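Local coordinates for HD domain-containing protein (Aquifex aeolicus, PDB 2HEK) that is of unknown function but may hydrolyse dGTP like other HD-domain proteins of its family, and holds a zinc ion and GDP far apart, at residues A40-P45 with E275-R280; V226-I231 with R353-R358. All blocks are in the same frame, centred on the assembly; numbering follows the deposited sequence.

Contact 1: residues A40-P45 with E275-R280. With GDP (guanosine-5'-diphosphate), chain G.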
loop_
_atom_site.group_PDB
_atom_site.type_symbol
_atom_site.label_atom_id
_atom_site.label_comp_id
_atom_site.label_asym_id
_atom_site.label_seq_id
_atom_site.Cartn_x
_atom_site.Cartn_y
_atom_site.Cartn_z
ATOM N N ALA A 40 -21.324 14.151 -2.939
ATOM C CA ALA A 40 -20.595 13.601 -1.815
ATOM C C ALA A 40 -19.311 14.391 -1.514
ATOM O O ALA A 40 -18.818 14.340 -0.394
ATOM C CB ALA A 40 -20.249 12.116 -2.061
ATOM N N TYR A 41 -18.768 15.124 -2.487
ATOM C CA TYR A 41 -17.488 15.830 -2.257
ATOM C C TYR A 41 -17.677 16.950 -1.231
ATOM O O TYR A 41 -16.701 17.466 -0.673
ATOM C CB TYR A 41 -16.916 16.393 -3.565
ATOM C CG TYR A 41 -17.739 17.551 -4.116
ATOM C CD1 TYR A 41 -17.354 18.863 -3.899
ATOM C CD2 TYR A 41 -18.907 17.333 -4.826
ATOM C CE1 TYR A 41 -18.101 19.934 -4.389
ATOM C CE2 TYR A 41 -19.663 18.392 -5.310
ATOM C CZ TYR A 41 -19.258 19.686 -5.076
ATOM O OH TYR A 41 -19.988 20.748 -5.562
ATOM N N LEU A 42 -18.939 17.296 -0.953
ATOM C CA LEU A 42 -19.227 18.307 0.072
ATOM C C LEU A 42 -19.031 17.737 1.484
ATOM O O LEU A 42 -19.030 18.485 2.468
ATOM C CB LEU A 42 -20.659 18.841 -0.077
ATOM C CG LEU A 42 -20.888 19.692 -1.335
ATOM C CD1 LEU A 42 -22.386 20.118 -1.393
ATOM C CD2 LEU A 42 -19.968 20.940 -1.380
ATOM N N VAL A 43 -18.866 16.422 1.582
ATOM C CA VAL A 43 -18.625 15.745 2.860
ATOM C C VAL A 43 -17.241 15.035 2.834
ATOM O O VAL A 43 -16.471 15.104 3.811
ATOM C CB VAL A 43 -19.732 14.675 3.125
ATOM C CG1 VAL A 43 -19.458 13.882 4.416
ATOM C CG2 VAL A 43 -21.104 15.313 3.191
ATOM N N PHE A 44 -16.949 14.353 1.725
ATOM C CA PHE A 44 -15.652 13.640 1.498
ATOM C C PHE A 44 -14.920 14.429 0.422
ATOM O O PHE A 44 -15.190 14.231 -0.759
ATOM C CB PHE A 44 -15.882 12.189 0.995
ATOM C CG PHE A 44 -16.515 11.302 2.028
ATOM C CD1 PHE A 44 -17.920 11.218 2.152
ATOM C CD2 PHE A 44 -15.708 10.573 2.924
ATOM C CE1 PHE A 44 -18.508 10.424 3.177
ATOM C CE2 PHE A 44 -16.306 9.767 3.947
ATOM C CZ PHE A 44 -17.685 9.688 4.045
ATOM N N PRO A 45 -14.068 15.396 0.820
ATOM C CA PRO A 45 -13.622 16.419 -0.144
ATOM C C PRO A 45 -12.914 15.886 -1.392
ATOM O O PRO A 45 -13.030 16.491 -2.463
ATOM C CB PRO A 45 -12.672 17.301 0.708
ATOM C CG PRO A 45 -13.264 17.191 2.091
ATOM C CD PRO A 45 -13.586 15.708 2.181
ATOM N N GLU A 275 -28.802 27.705 -0.802
ATOM C CA GLU A 275 -28.289 27.799 0.561
ATOM C C GLU A 275 -28.163 26.437 1.257
ATOM O O GLU A 275 -27.149 26.155 1.911
ATOM C CB GLU A 275 -29.161 28.736 1.377
ATOM C CG GLU A 275 -29.012 30.194 0.899
ATOM C CD GLU A 275 -29.869 31.181 1.665
ATOM O OE1 GLU A 275 -30.418 30.802 2.731
ATOM O OE2 GLU A 275 -29.985 32.346 1.190
ATOM N N ARG A 276 -29.186 25.609 1.089
ATOM C CA ARG A 276 -29.255 24.268 1.710
ATOM C C ARG A 276 -28.172 23.331 1.185
ATOM O O ARG A 276 -27.675 22.453 1.910
ATOM C CB ARG A 276 -30.625 23.641 1.422
ATOM C CG ARG A 276 -31.743 24.295 2.233
ATOM C CD ARG A 276 -33.132 23.892 1.736
ATOM N NE ARG A 276 -34.166 24.498 2.586
ATOM C CZ ARG A 276 -35.457 24.178 2.596
ATOM N NH1 ARG A 276 -35.930 23.224 1.805
ATOM N NH2 ARG A 276 -36.282 24.824 3.418
ATOM N N ILE A 277 -27.831 23.502 -0.090
ATOM C CA ILE A 277 -26.873 22.601 -0.731
ATOM C C ILE A 277 -25.441 23.137 -0.658
ATOM O O ILE A 277 -24.533 22.387 -0.335
ATOM C CB ILE A 277 -27.217 22.338 -2.187
ATOM C CG1 ILE A 277 -28.577 21.637 -2.305
ATOM C CG2 ILE A 277 -26.095 21.461 -2.842
ATOM C CD1 ILE A 277 -29.168 21.676 -3.704
ATOM N N PHE A 278 -25.259 24.429 -0.950
ATOM C CA PHE A 278 -23.914 24.984 -1.133
ATOM C C PHE A 278 -23.413 25.934 -0.049
ATOM O O PHE A 278 -22.211 26.219 0.008
ATOM C CB PHE A 278 -23.809 25.637 -2.509
ATOM C CG PHE A 278 -23.775 24.652 -3.633
ATOM C CD1 PHE A 278 -24.754 24.662 -4.607
ATOM C CD2 PHE A 278 -22.761 23.678 -3.701
ATOM C CE1 PHE A 278 -24.727 23.753 -5.651
ATOM C CE2 PHE A 278 -22.731 22.761 -4.719
ATOM C CZ PHE A 278 -23.716 22.798 -5.711
ATOM N N GLN A 279 -24.296 26.402 0.826
ATOM C CA GLN A 279 -23.879 27.298 1.910
ATOM C C GLN A 279 -23.951 26.675 3.294
ATOM O O GLN A 279 -24.146 27.364 4.286
ATOM C CB GLN A 279 -24.761 28.539 1.947
ATOM C CG GLN A 279 -24.515 29.538 0.818
ATOM C CD GLN A 279 -25.169 30.883 1.085
ATOM O OE1 GLN A 279 -25.797 31.082 2.132
ATOM N NE2 GLN A 279 -25.148 31.939 0.296
ATOM N N ARG A 280 -23.849 25.358 3.378
ATOM C CA ARG A 280 -23.870 24.582 4.635
ATOM C C ARG A 280 -25.088 24.842 5.523
ATOM O O ARG A 280 -24.986 24.794 6.738
ATOM C CB ARG A 280 -22.565 24.827 5.403
ATOM C CG ARG A 280 -21.891 23.540 5.929
ATOM C CD ARG A 280 -20.963 22.853 4.931
ATOM N NE ARG A 280 -20.676 21.466 5.285
ATOM C CZ ARG A 280 -20.393 20.514 4.404
ATOM N NH1 ARG A 280 -20.358 20.797 3.110
ATOM N NH2 ARG A 280 -20.144 19.280 4.818
HETATM P PB GDP G . -22.635 18.320 10.784
HETATM O O1B GDP G . -22.865 16.830 10.999
HETATM O O2B GDP G . -23.775 19.142 11.376
HETATM O O3B GDP G . -21.329 18.742 11.455
HETATM O O3A GDP G . -22.596 18.638 9.197
HETATM P PA GDP G . -21.508 19.560 8.447
HETATM O O1A GDP G . -20.749 20.498 9.348
HETATM O O2A GDP G . -22.191 20.341 7.355
HETATM O "O5'" GDP G . -20.474 18.540 7.729
HETATM C "C5'" GDP G . -20.222 17.206 8.147
HETATM C "C4'" GDP G . -18.895 16.676 7.588
HETATM O "O4'" GDP G . -18.484 17.261 6.337
HETATM C "C3'" GDP G . -17.751 16.900 8.542
HETATM O "O3'" GDP G . -17.101 15.598 8.626
HETATM C "C2'" GDP G . -16.833 17.793 7.762
HETATM O "O2'" GDP G . -15.529 17.410 8.127
HETATM C "C1'" GDP G . -17.072 17.435 6.319
HETATM N N9 GDP G . -16.848 18.557 5.382
HETATM C C8 GDP G . -16.368 18.462 4.130
HETATM N N7 GDP G . -16.341 19.666 3.521
HETATM C C5 GDP G . -16.810 20.559 4.408
HETATM C C6 GDP G . -17.028 22.017 4.420
HETATM O O6 GDP G . -16.758 22.643 3.405
HETATM N N1 GDP G . -17.573 22.603 5.501
HETATM C C2 GDP G . -17.883 21.898 6.610
HETATM N N2 GDP G . -18.414 22.576 7.683
HETATM N N3 GDP G . -17.695 20.538 6.668
HETATM C C4 GDP G . -17.172 19.844 5.622
#
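Leu42 and Arg280 meet in a GDP pocket at a subunit interface, where the 3-10 turn 40-42 faces the C-terminal end of helix 271-278. The guanidinium of Arg280 grips Leu42 O end-on with two nitrogens: Leu42 O lies 2.7 Å from both NH1 and NH2 of Arg280. Both donors come from the same face of the carbonyl plane, and the N-H angles near 135° are those of a fork closing on one atom. NH2 has a second task, an almost straight hydrogen bond (172°) to O5' of GDP at 3.0 Å, while NE makes a weak one to O2A. One guanidinium face lies against the guanine, with GDP C4 3.1 Å above its plane, so base and phosphate linkage are held by one side chain. The ligand is also hydrogen-bonded by His282 and by Lys3, Glu4, Asp24, Gln29 and Arg32 of the second subunit. Apart from these polar contacts, chi1 of Leu42 (-69°) turns CG anti to its own carbonyl carbon, on the side of helix 271-278, and CD1 packs 4.2 Å from Ile277 CG2. Tyr41 OH, hydrogen-bonded to Tyr33 OH of the second subunit, meets the Phe278 ring at its edge, 3.5 Å from CE2.

Contact 2: residues V226-I231 with R353-R358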
loop_
_atom_site.group_PDB
_atom_site.type_symbol
_atom_site.label_atom_id
_atom_site.label_comp_id
_atom_site.label_asym_id
_atom_site.label_seq_id
_atom_site.Cartn_x
_atom_site.Cartn_y
_atom_site.Cartn_z
ATOM N N VAL A 226 -24.433 13.112 3.509
ATOM C CA VAL A 226 -24.548 12.753 2.099
ATOM C C VAL A 226 -26.044 12.581 1.716
ATOM O O VAL A 226 -26.491 13.091 0.686
ATOM C CB VAL A 226 -23.737 11.469 1.756
ATOM C CG1 VAL A 226 -24.090 10.973 0.350
ATOM C CG2 VAL A 226 -22.207 11.759 1.874
ATOM N N ARG A 227 -26.809 11.896 2.574
ATOM C CA ARG A 227 -28.221 11.634 2.280
ATOM C C ARG A 227 -29.069 12.925 2.270
ATOM O O ARG A 227 -29.845 13.135 1.322
ATOM C CB ARG A 227 -28.805 10.580 3.222
ATOM C CG ARG A 227 -28.263 9.110 2.985
ATOM C CD ARG A 227 -28.699 8.484 1.640
ATOM N NE ARG A 227 -30.138 8.609 1.424
ATOM C CZ ARG A 227 -30.717 9.199 0.368
ATOM N NH1 ARG A 227 -29.994 9.693 -0.639
ATOM N NH2 ARG A 227 -32.048 9.282 0.301
ATOM N N ILE A 228 -28.883 13.803 3.249
ATOM C CA ILE A 228 -29.688 15.076 3.283
ATOM C C ILE A 228 -29.357 16.028 2.114
ATOM O O ILE A 228 -30.252 16.662 1.518
ATOM C CB ILE A 228 -29.687 15.798 4.691
ATOM C CG1 ILE A 228 -30.696 16.971 4.743
ATOM C CG2 ILE A 228 -28.288 16.281 5.127
ATOM C CD1 ILE A 228 -32.181 16.524 4.577
ATOM N N LEU A 229 -28.077 16.113 1.758
ATOM C CA LEU A 229 -27.704 16.860 0.563
ATOM C C LEU A 229 -28.419 16.348 -0.690
ATOM O O LEU A 229 -28.900 17.129 -1.501
ATOM C CB LEU A 229 -26.171 16.832 0.367
ATOM C CG LEU A 229 -25.385 17.586 1.465
ATOM C CD1 LEU A 229 -23.852 17.308 1.380
ATOM C CD2 LEU A 229 -25.670 19.097 1.387
ATOM N N SER A 230 -28.491 15.032 -0.852
ATOM C CA SER A 230 -29.169 14.421 -1.995
ATOM C C SER A 230 -30.679 14.692 -1.961
ATOM O O SER A 230 -31.289 14.940 -3.004
ATOM C CB SER A 230 -28.901 12.913 -2.028
ATOM O OG SER A 230 -29.529 12.327 -3.158
ATOM N N ILE A 231 -31.263 14.649 -0.762
ATOM C CA ILE A 231 -32.674 15.031 -0.555
ATOM C C ILE A 231 -32.920 16.470 -1.045
ATOM O O ILE A 231 -33.795 16.677 -1.871
ATOM C CB ILE A 231 -33.118 14.794 0.898
ATOM C CG1 ILE A 231 -33.187 13.283 1.195
ATOM C CG2 ILE A 231 -34.477 15.429 1.210
ATOM C CD1 ILE A 231 -33.302 12.999 2.663
ATOM N N ARG A 353 -33.565 8.182 9.536
ATOM C CA ARG A 353 -33.058 9.490 9.897
ATOM C C ARG A 353 -34.173 10.512 9.904
ATOM O O ARG A 353 -35.057 10.464 9.057
ATOM C CB ARG A 353 -31.938 9.954 8.930
ATOM C CG ARG A 353 -30.540 9.509 9.389
ATOM C CD ARG A 353 -30.284 8.054 9.102
ATOM N NE ARG A 353 -28.861 7.743 9.341
ATOM C CZ ARG A 353 -27.932 7.646 8.382
ATOM N NH1 ARG A 353 -28.264 7.798 7.090
ATOM N NH2 ARG A 353 -26.666 7.361 8.725
ATOM N N ILE A 354 -34.096 11.447 10.833
ATOM C CA ILE A 354 -34.994 12.625 10.790
ATOM C C ILE A 354 -34.123 13.867 10.764
ATOM O O ILE A 354 -33.201 14.015 11.566
ATOM C CB ILE A 354 -35.984 12.698 12.001
ATOM C CG1 ILE A 354 -36.859 11.444 12.060
ATOM C CG2 ILE A 354 -36.898 13.939 11.896
ATOM C CD1 ILE A 354 -37.728 11.339 13.344
ATOM N N TYR A 355 -34.417 14.747 9.829
ATOM C CA TYR A 355 -33.664 15.981 9.671
ATOM C C TYR A 355 -34.608 17.162 9.871
ATOM O O TYR A 355 -35.753 17.105 9.418
ATOM C CB TYR A 355 -33.165 16.067 8.227
ATOM C CG TYR A 355 -32.223 14.941 7.815
ATOM C CD1 TYR A 355 -32.698 13.851 7.111
ATOM C CD2 TYR A 355 -30.850 14.995 8.125
ATOM C CE1 TYR A 355 -31.832 12.803 6.690
ATOM C CE2 TYR A 355 -29.976 13.965 7.706
ATOM C CZ TYR A 355 -30.487 12.874 7.001
ATOM O OH TYR A 355 -29.670 11.841 6.579
ATOM N N VAL A 356 -34.109 18.238 10.475
ATOM C CA VAL A 356 -34.907 19.459 10.645
ATOM C C VAL A 356 -34.175 20.729 10.214
ATOM O O VAL A 356 -32.958 20.839 10.364
ATOM C CB VAL A 356 -35.387 19.636 12.111
ATOM C CG1 VAL A 356 -36.244 18.478 12.520
ATOM C CG2 VAL A 356 -34.213 19.739 13.045
ATOM N N ASP A 357 -34.936 21.678 9.675
ATOM C CA ASP A 357 -34.452 23.035 9.416
ATOM C C ASP A 357 -33.515 23.471 10.534
ATOM O O ASP A 357 -33.843 23.336 11.708
ATOM C CB ASP A 357 -35.650 23.982 9.315
ATOM C CG ASP A 357 -35.273 25.362 8.796
ATOM O OD1 ASP A 357 -35.834 25.763 7.747
ATOM O OD2 ASP A 357 -34.425 26.034 9.429
ATOM N N ARG A 358 -32.344 23.989 10.185
ATOM C CA ARG A 358 -31.343 24.289 11.221
ATOM C C ARG A 358 -31.765 25.385 12.228
ATOM O O ARG A 358 -31.262 25.427 13.356
ATOM C CB ARG A 358 -29.948 24.546 10.614
ATOM C CG ARG A 358 -29.772 25.869 9.886
ATOM C CD ARG A 358 -28.289 26.147 9.660
ATOM N NE ARG A 358 -27.956 27.573 9.738
ATOM C CZ ARG A 358 -26.749 28.049 10.050
ATOM N NH1 ARG A 358 -25.746 27.221 10.334
ATOM N NH2 ARG A 358 -26.540 29.359 10.086
#
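Ile228 lies over one face of the Tyr355 ring, and this CH-pi contact carries most of the apolar packing. Ile228 CB sits 3.7 Å from the ring centroid, 18° off the normal and displaced toward the CE2 side. The two side chains run antiparallel past one another, each reaching toward the other's backbone. Chi1 of Ile228 (-171°) sets CG1 anti to the backbone N, 3.9 Å from Tyr355 CD2, and the turn at chi2 then lays CD1 3.6 Å from Tyr355 CG. Ile231, one helical turn on, adds a looser touch, its CD1 4.3 Å from Tyr355 CE1. Here helix 224-240 packs on the three-stranded antiparallel sheet 284-289, 349-356, 311-318, crossing its middle strand at -60° with the local axes 10.4 Å apart. The Tyr355 ring lies between helix and sheet, and an alanine here would probably leave Ile228 facing a gap and the carbonyl of Lys224 without the hydroxyl that now hydrogen-bonds to it.

The polar ends find their partners outside the two segments. Tyr355 OH, hydrogen-bonded to Lys224 O, also lies 3.7 Å from Arg227 CB. From there Arg227 bends at chi2 and again at chi3, and its NE forms a salt bridge with Asp314 on strand 311-318. Arg353 NH1 donates to Phe222 O and its NE is hydrogen-bonded to Ser288 OG. Arg227 meets Arg353 with its aliphatic part, CG lying at the edge of the Arg353 guanidinium, 4.3 Å from NH1, while Arg227 NE stays 6.0 Å from that same NH1.

Overall arrangement
From the N terminus, the chain reaches 40-45 in the loop before helix 51-69, runs through the HD domain, and comes to 226-231 on helix 224-240. It then returns to 275-280, where contact 1 closes a loop of about 230 residues, and only afterwards reaches strand 349-356, where contact 2 closes one of about 120. The segments alternate, so the two loops cross and neither nests within the other. Their centres are about 12 Å apart, and helix 224-240 joins them: Leu229 packs on Leu42, Val43 and the backbone of 275-280, while Ile228 and Ile231 serve contact 2. An N-terminal loop, two helices and the three-stranded sheet that includes strand 349-356 are thus tied together beside the GDP pocket.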